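Local coordinates for vacuolar-sorting protein BRO1 (Saccharomyces cerevisiae, PDB 1ZB1), which serves in endosomal cargo sorting as an adapter that recruits the deubiquitinase DOA4 and helps load cargo into intralumenal vesicles of the multivesicular body, at residues M6-K14 against T295-F303; Y113-S123 against F166-L174. All coordinates share one frame; numbering follows the deposited sequence.

Interaction 1: M6-K14 against T295-F303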
# COMPACT_ATOMS: atom_id res chain seq x y z
N MET A 6 -16.19 4.01 -13.96
CA MET A 6 -14.70 4.04 -13.87
C MET A 6 -14.11 2.73 -13.37
O MET A 6 -14.66 2.10 -12.47
CB MET A 6 -14.25 5.19 -12.96
CG MET A 6 -14.27 6.55 -13.63
SD MET A 6 -13.72 7.87 -12.54
CE MET A 6 -12.15 7.16 -11.88
N LYS A 7 -13.00 2.32 -13.97
CA LYS A 7 -12.31 1.09 -13.58
C LYS A 7 -11.10 1.46 -12.73
O LYS A 7 -10.36 2.39 -13.05
CB LYS A 7 -11.84 0.33 -14.83
CG LYS A 7 -12.89 0.16 -15.92
CD LYS A 7 -14.08 -0.65 -15.45
CE LYS A 7 -15.06 -0.92 -16.59
NZ LYS A 7 -15.60 0.34 -17.19
N PRO A 8 -10.88 0.73 -11.62
CA PRO A 8 -9.76 0.99 -10.72
C PRO A 8 -8.41 0.56 -11.30
O PRO A 8 -8.29 -0.52 -11.88
CB PRO A 8 -10.12 0.19 -9.48
CG PRO A 8 -10.81 -1.00 -10.06
CD PRO A 8 -11.71 -0.38 -11.11
N TYR A 9 -7.41 1.42 -11.14
CA TYR A 9 -6.06 1.14 -11.62
C TYR A 9 -5.15 0.98 -10.40
O TYR A 9 -4.82 1.96 -9.73
CB TYR A 9 -5.57 2.32 -12.46
CG TYR A 9 -4.24 2.08 -13.13
CD1 TYR A 9 -4.16 1.61 -14.43
CD2 TYR A 9 -3.04 2.31 -12.44
CE1 TYR A 9 -2.93 1.37 -15.05
CE2 TYR A 9 -1.80 2.08 -13.05
CZ TYR A 9 -1.76 1.62 -14.35
OH TYR A 9 -0.55 1.40 -14.97
N LEU A 10 -4.74 -0.26 -10.11
CA LEU A 10 -3.88 -0.53 -8.97
C LEU A 10 -2.45 -0.88 -9.38
O LEU A 10 -2.23 -1.67 -10.30
CB LEU A 10 -4.46 -1.68 -8.14
CG LEU A 10 -5.88 -1.46 -7.60
CD1 LEU A 10 -6.34 -2.69 -6.83
CD2 LEU A 10 -5.91 -0.23 -6.71
N PHE A 11 -1.47 -0.28 -8.69
CA PHE A 11 -0.07 -0.54 -8.98
C PHE A 11 0.29 -1.96 -8.57
O PHE A 11 -0.16 -2.45 -7.53
CB PHE A 11 0.84 0.45 -8.23
CG PHE A 11 0.74 1.87 -8.71
CD1 PHE A 11 0.25 2.16 -9.98
CD2 PHE A 11 1.18 2.92 -7.90
CE1 PHE A 11 0.18 3.48 -10.44
CE2 PHE A 11 1.13 4.24 -8.35
CZ PHE A 11 0.62 4.52 -9.62
N ASP A 12 1.09 -2.63 -9.39
CA ASP A 12 1.50 -4.00 -9.11
C ASP A 12 2.85 -4.00 -8.39
O ASP A 12 3.89 -3.76 -9.01
CB ASP A 12 1.60 -4.79 -10.41
CG ASP A 12 1.48 -6.28 -10.20
OD1 ASP A 12 0.38 -6.74 -9.81
OD2 ASP A 12 2.49 -7.00 -10.42
N LEU A 13 2.83 -4.26 -7.08
CA LEU A 13 4.06 -4.28 -6.30
C LEU A 13 4.81 -5.61 -6.47
O LEU A 13 4.21 -6.63 -6.80
CB LEU A 13 3.75 -4.01 -4.82
CG LEU A 13 3.03 -2.68 -4.53
CD1 LEU A 13 2.90 -2.47 -3.03
CD2 LEU A 13 3.80 -1.52 -5.14
N LYS A 14 6.12 -5.59 -6.24
CA LYS A 14 6.94 -6.79 -6.41
C LYS A 14 7.42 -7.41 -5.12
O LYS A 14 7.77 -6.70 -4.17
CB LYS A 14 8.15 -6.46 -7.29
CG LYS A 14 7.78 -5.99 -8.69
CD LYS A 14 7.05 -7.08 -9.45
CE LYS A 14 6.71 -6.65 -10.86
NZ LYS A 14 5.98 -7.71 -11.61
N THR A 295 -1.85 8.99 -19.94
CA THR A 295 -1.32 7.86 -20.70
C THR A 295 -1.78 6.43 -20.36
O THR A 295 -2.31 5.73 -21.22
CB THR A 295 0.22 7.90 -20.70
OG1 THR A 295 0.66 9.24 -20.97
CG2 THR A 295 0.76 6.97 -21.78
N TRP A 296 -1.59 5.99 -19.12
CA TRP A 296 -1.97 4.62 -18.75
C TRP A 296 -3.40 4.40 -18.26
O TRP A 296 -3.82 3.26 -18.05
CB TRP A 296 -1.00 4.07 -17.69
CG TRP A 296 0.43 4.33 -18.01
CD1 TRP A 296 1.18 5.40 -17.62
CD2 TRP A 296 1.27 3.55 -18.87
NE1 TRP A 296 2.43 5.34 -18.19
CE2 TRP A 296 2.51 4.21 -18.96
CE3 TRP A 296 1.09 2.35 -19.57
CZ2 TRP A 296 3.57 3.72 -19.73
CZ3 TRP A 296 2.15 1.86 -20.34
CH2 TRP A 296 3.37 2.55 -20.41
N LEU A 297 -4.16 5.49 -18.10
CA LEU A 297 -5.52 5.39 -17.59
C LEU A 297 -6.63 5.58 -18.62
O LEU A 297 -7.81 5.45 -18.28
CB LEU A 297 -5.72 6.42 -16.48
CG LEU A 297 -4.86 6.28 -15.23
CD1 LEU A 297 -4.87 7.59 -14.47
CD2 LEU A 297 -5.38 5.15 -14.38
N VAL A 298 -6.28 5.88 -19.86
CA VAL A 298 -7.28 6.10 -20.90
C VAL A 298 -8.35 5.02 -20.97
O VAL A 298 -9.49 5.29 -21.34
CB VAL A 298 -6.63 6.27 -22.30
CG1 VAL A 298 -5.73 7.50 -22.31
CG2 VAL A 298 -5.84 5.02 -22.67
N GLU A 299 -7.99 3.79 -20.61
CA GLU A 299 -8.96 2.70 -20.65
C GLU A 299 -9.67 2.47 -19.32
O GLU A 299 -10.54 1.61 -19.21
CB GLU A 299 -8.27 1.40 -21.08
CG GLU A 299 -7.81 1.39 -22.53
CD GLU A 299 -7.23 0.06 -22.94
OE1 GLU A 299 -7.92 -0.97 -22.79
OE2 GLU A 299 -6.07 0.04 -23.41
N PHE A 300 -9.31 3.27 -18.31
CA PHE A 300 -9.91 3.14 -16.99
C PHE A 300 -10.82 4.31 -16.63
O PHE A 300 -11.79 4.15 -15.88
CB PHE A 300 -8.82 2.97 -15.93
CG PHE A 300 -7.96 1.75 -16.13
CD1 PHE A 300 -7.10 1.66 -17.22
CD2 PHE A 300 -8.04 0.68 -15.25
CE1 PHE A 300 -6.33 0.51 -17.43
CE2 PHE A 300 -7.28 -0.48 -15.45
CZ PHE A 300 -6.42 -0.56 -16.54
N ILE A 301 -10.51 5.49 -17.17
CA ILE A 301 -11.29 6.70 -16.93
C ILE A 301 -11.72 7.34 -18.24
O ILE A 301 -10.88 7.62 -19.10
CB ILE A 301 -10.46 7.74 -16.15
CG1 ILE A 301 -10.11 7.21 -14.76
CG2 ILE A 301 -11.23 9.05 -16.03
CD1 ILE A 301 -9.19 8.13 -13.97
N ASP A 302 -13.02 7.57 -18.40
CA ASP A 302 -13.54 8.18 -19.61
C ASP A 302 -13.31 9.69 -19.58
O ASP A 302 -14.25 10.47 -19.37
CB ASP A 302 -15.04 7.90 -19.74
CG ASP A 302 -15.59 8.25 -21.12
OD1 ASP A 302 -15.20 9.29 -21.68
OD2 ASP A 302 -16.42 7.47 -21.63
N PHE A 303 -12.06 10.11 -19.77
CA PHE A 303 -11.69 11.52 -19.75
C PHE A 303 -12.53 12.43 -20.65
O PHE A 303 -12.94 13.52 -20.22
CB PHE A 303 -10.21 11.67 -20.11
CG PHE A 303 -9.27 11.17 -19.05
CD1 PHE A 303 -8.92 11.99 -17.98
CD2 PHE A 303 -8.74 9.89 -19.11
CE1 PHE A 303 -8.05 11.54 -16.98
CE2 PHE A 303 -7.87 9.42 -18.12
CZ PHE A 303 -7.53 10.25 -17.05

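Interaction 2: Y113-S123 against F166-L174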
# COMPACT_ATOMS: atom_id res chain seq x y z
N TYR A 113 21.72 -10.03 -0.58
CA TYR A 113 22.52 -9.85 0.63
C TYR A 113 22.27 -11.01 1.58
O TYR A 113 21.18 -11.60 1.60
CB TYR A 113 22.12 -8.55 1.34
CG TYR A 113 22.22 -7.31 0.48
CD1 TYR A 113 23.45 -6.67 0.28
CD2 TYR A 113 21.09 -6.78 -0.14
CE1 TYR A 113 23.54 -5.52 -0.52
CE2 TYR A 113 21.16 -5.63 -0.94
CZ TYR A 113 22.39 -5.01 -1.12
OH TYR A 113 22.46 -3.86 -1.89
N THR A 114 23.29 -11.33 2.37
CA THR A 114 23.20 -12.38 3.38
C THR A 114 23.56 -11.71 4.70
O THR A 114 24.59 -11.04 4.79
CB THR A 114 24.19 -13.54 3.09
OG1 THR A 114 23.82 -14.19 1.86
CG2 THR A 114 24.17 -14.56 4.22
N GLN A 115 22.70 -11.85 5.70
CA GLN A 115 22.92 -11.24 7.01
C GLN A 115 22.32 -12.18 8.05
O GLN A 115 21.26 -12.77 7.82
CB GLN A 115 22.28 -9.84 7.05
CG GLN A 115 22.47 -9.08 8.36
CD GLN A 115 22.20 -7.58 8.23
OE1 GLN A 115 21.52 -6.97 9.07
NE2 GLN A 115 22.75 -6.97 7.19
N HIS A 116 22.99 -12.32 9.19
CA HIS A 116 22.56 -13.22 10.25
C HIS A 116 21.53 -12.69 11.26
O HIS A 116 20.95 -13.47 12.02
CB HIS A 116 23.76 -13.72 11.07
CG HIS A 116 24.80 -14.45 10.27
ND1 HIS A 116 24.48 -15.37 9.29
CD2 HIS A 116 26.15 -14.45 10.36
CE1 HIS A 116 25.59 -15.91 8.82
NE2 HIS A 116 26.61 -15.37 9.45
N THR A 117 21.31 -11.39 11.29
CA THR A 117 20.37 -10.83 12.25
C THR A 117 18.91 -11.20 11.97
O THR A 117 18.49 -11.31 10.82
CB THR A 117 20.47 -9.30 12.31
OG1 THR A 117 19.91 -8.74 11.12
CG2 THR A 117 21.94 -8.87 12.43
N LEU A 118 18.15 -11.40 13.05
CA LEU A 118 16.74 -11.74 12.92
C LEU A 118 15.99 -10.56 12.31
O LEU A 118 15.00 -10.76 11.60
CB LEU A 118 16.16 -12.12 14.29
CG LEU A 118 16.76 -13.39 14.92
CD1 LEU A 118 16.10 -13.70 16.25
CD2 LEU A 118 16.59 -14.57 13.96
N ALA A 119 16.46 -9.34 12.55
CA ALA A 119 15.82 -8.15 11.99
C ALA A 119 15.79 -8.18 10.46
O ALA A 119 14.83 -7.70 9.84
CB ALA A 119 16.54 -6.88 12.47
N PHE A 120 16.84 -8.72 9.85
CA PHE A 120 16.90 -8.80 8.39
C PHE A 120 15.83 -9.78 7.89
O PHE A 120 15.03 -9.44 7.01
CB PHE A 120 18.30 -9.27 7.94
CG PHE A 120 18.49 -9.32 6.44
CD1 PHE A 120 18.23 -8.21 5.65
CD2 PHE A 120 18.96 -10.48 5.83
CE1 PHE A 120 18.44 -8.23 4.27
CE2 PHE A 120 19.18 -10.52 4.44
CZ PHE A 120 18.92 -9.39 3.66
N GLU A 121 15.80 -10.98 8.46
CA GLU A 121 14.81 -12.00 8.07
C GLU A 121 13.38 -11.49 8.32
O GLU A 121 12.49 -11.68 7.49
CB GLU A 121 15.07 -13.32 8.82
CG GLU A 121 14.10 -14.47 8.48
CD GLU A 121 14.46 -15.23 7.20
OE1 GLU A 121 15.06 -14.64 6.28
OE2 GLU A 121 14.12 -16.43 7.11
N LYS A 122 13.18 -10.81 9.45
CA LYS A 122 11.87 -10.25 9.80
C LYS A 122 11.42 -9.15 8.83
O LYS A 122 10.32 -9.21 8.29
CB LYS A 122 11.90 -9.64 11.21
CG LYS A 122 11.76 -10.64 12.34
CD LYS A 122 12.12 -10.02 13.70
CE LYS A 122 11.31 -8.76 13.98
NZ LYS A 122 11.59 -8.21 15.34
N SER A 123 12.27 -8.15 8.64
CA SER A 123 11.93 -7.03 7.76
C SER A 123 11.59 -7.49 6.34
O SER A 123 10.62 -7.00 5.75
CB SER A 123 13.07 -6.00 7.73
OG SER A 123 14.28 -6.56 7.24
N PHE A 166 12.61 -0.25 11.02
CA PHE A 166 13.87 -0.81 10.54
C PHE A 166 14.61 0.28 9.78
O PHE A 166 14.20 0.67 8.68
CB PHE A 166 13.60 -2.03 9.65
CG PHE A 166 12.81 -3.11 10.34
CD1 PHE A 166 11.42 -3.14 10.24
CD2 PHE A 166 13.46 -4.08 11.10
CE1 PHE A 166 10.69 -4.14 10.89
CE2 PHE A 166 12.73 -5.07 11.76
CZ PHE A 166 11.34 -5.10 11.65
N LEU A 167 15.72 0.75 10.35
CA LEU A 167 16.46 1.88 9.76
C LEU A 167 17.77 1.70 9.00
O LEU A 167 18.15 2.59 8.23
CB LEU A 167 16.68 2.92 10.86
CG LEU A 167 15.46 3.30 11.70
CD1 LEU A 167 15.89 4.23 12.83
CD2 LEU A 167 14.40 3.98 10.83
N ASN A 168 18.49 0.60 9.19
CA ASN A 168 19.77 0.44 8.48
C ASN A 168 19.86 -0.83 7.65
O ASN A 168 20.88 -1.53 7.67
CB ASN A 168 20.92 0.48 9.50
CG ASN A 168 21.01 1.81 10.23
OD1 ASN A 168 21.37 2.83 9.66
ND2 ASN A 168 20.66 1.79 11.52
N SER A 169 18.79 -1.13 6.91
CA SER A 169 18.76 -2.32 6.07
C SER A 169 19.74 -2.25 4.92
O SER A 169 19.97 -1.17 4.36
CB SER A 169 17.35 -2.53 5.50
OG SER A 169 17.31 -3.65 4.64
N PRO A 170 20.34 -3.39 4.54
CA PRO A 170 21.28 -3.38 3.42
C PRO A 170 20.53 -3.30 2.09
O PRO A 170 21.11 -2.97 1.05
CB PRO A 170 22.01 -4.71 3.58
CG PRO A 170 20.94 -5.61 4.16
CD PRO A 170 20.30 -4.71 5.20
N SER A 171 19.22 -3.58 2.11
CA SER A 171 18.41 -3.55 0.90
C SER A 171 17.70 -2.22 0.64
O SER A 171 17.11 -1.63 1.56
CB SER A 171 17.34 -4.66 0.93
OG SER A 171 16.48 -4.53 -0.19
N VAL A 172 17.73 -1.78 -0.61
CA VAL A 172 17.08 -0.54 -1.01
C VAL A 172 15.58 -0.58 -0.75
O VAL A 172 14.95 0.45 -0.48
CB VAL A 172 17.34 -0.24 -2.52
CG1 VAL A 172 16.84 -1.39 -3.38
CG2 VAL A 172 16.65 1.06 -2.92
N ASP A 173 15.00 -1.78 -0.83
CA ASP A 173 13.56 -1.96 -0.60
C ASP A 173 13.15 -1.56 0.81
O ASP A 173 12.02 -1.13 1.03
CB ASP A 173 13.16 -3.43 -0.79
CG ASP A 173 13.35 -3.91 -2.21
OD1 ASP A 173 13.87 -5.04 -2.39
OD2 ASP A 173 12.97 -3.16 -3.14
N LEU A 174 14.05 -1.74 1.77
CA LEU A 174 13.72 -1.44 3.15
C LEU A 174 14.22 -0.10 3.67
O LEU A 174 14.23 0.14 4.88
CB LEU A 174 14.21 -2.58 4.07
CG LEU A 174 13.37 -3.87 4.04
CD1 LEU A 174 11.95 -3.58 4.55
CD2 LEU A 174 13.32 -4.40 2.62
O HOH W 1 20.17 -2.67 -2.50
O HOH W 2 21.01 -3.90 9.05
O HOH W 3 16.66 -5.29 6.56

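Interaction 1: M6-K14 against T295-F303
K7 N donates a backbone hydrogen bond to F300 O at 2.9 Å, and the N-H points almost straight at the oxygen (170°). M6 CA comes to 3.5 Å from F300 O as a CA-H...O contact, so this carbonyl is approached by two neighbouring residues.

The aromatic contact is a T-shaped pair. Y9 turns its edge toward the face of F300. The ring centroids are 5.1 Å apart and the planes stand at 79°. Y9 CD1 sits over the centre of the F300 ring. The Y9 ring reaches F300 because CG is anti to the backbone N (chi1 -174°). At the rim of F300, near the ring plane, lie the carbonyl oxygens of K7 and P8. P8 O is 3.6 Å from F300 CD2. The phenyl ring is thus met over one face by a ring edge and along its rim by backbone oxygens.

The remaining contacts are mostly apolar. L297 CD2 presses on the root of the Y9 side chain, 3.4 Å from Y9 CB, and the two side chains cross at about a right angle. The hydroxyl end of Y9 reaches W296, with OH 3.8 Å from W296 CB. M6 bends at its last torsion and brings CE to 3.5 Å from I301 CG1. F254 and Y255 of helix 242-269 also touch M6.

Next to the contact, D302 is the N-cap of helix 303-322, and its OD1 accepts from G305 N. The arrangement is an extended N-terminal segment laid against the loop between helices 275-290 and 303-322 of the largely helical Bro1 domain.

Interaction 2: Y113-S123 against F166-L174
S123 OG accepts a hydrogen bond from a bridging water at 2.8 Å. The same water lies 2.6 Å from S169 OG, linking the helix to the facing loop. S169 OG also accepts from S171 N, which makes an ST turn; S171 OG forms a second one with D173 N. The loop leading to helix 176-198 therefore contains two successive ST turns. It packs on the Y113 and Q115 side chains of strand 112-115 and on the first turns of helix 118-139. S171 OG has a further partner in D101.

The S123 hydroxyl sits between the backbone N and the carbonyl carbon (chi1 61°), close to the carbonyls of A119 and F120. Its CB meets F166 in a CH-pi contact, 3.9 Å from the ring centroid and 12° off the normal. A119 O and K122 CE lie near the same ring, while K122 NZ goes to E80.

P170 fills the other end. Its CB lies over the face of the Y113 ring, and its CG touches F120 CE1 at 3.6 Å. Q115 crosses the same proline at a slant, NE2 against CG and CD. A second water joins Q115 OE1 to N168 O. A third sits in the plane of the Y113 ring, 2.7 Å from Y113 OH, and accepts from V172 N. P170 O stands over the Y113 ring, 3.2 Å from Y113 CZ.

In the fold
Both contacts belong to the Bro1 domain, the N-terminal part of the full-length protein. Their centres are about 33 Å apart, on opposite sides of the chain's centre. Their nearest atoms come to about 6 Å without touching. In sequence, interaction 2 falls wholly between the two segments of interaction 1. Two helices connect them. Helix 118-139 starts in interaction 2, and further along it V131 and T134 touch L13, while R138 binds L10 O. Helix 176-198 follows segment 166-174 and meets P8, L10 and F11. Segment 6-14 thus lies along two helices that also border interaction 2. The domain may be involved in binding SNF7.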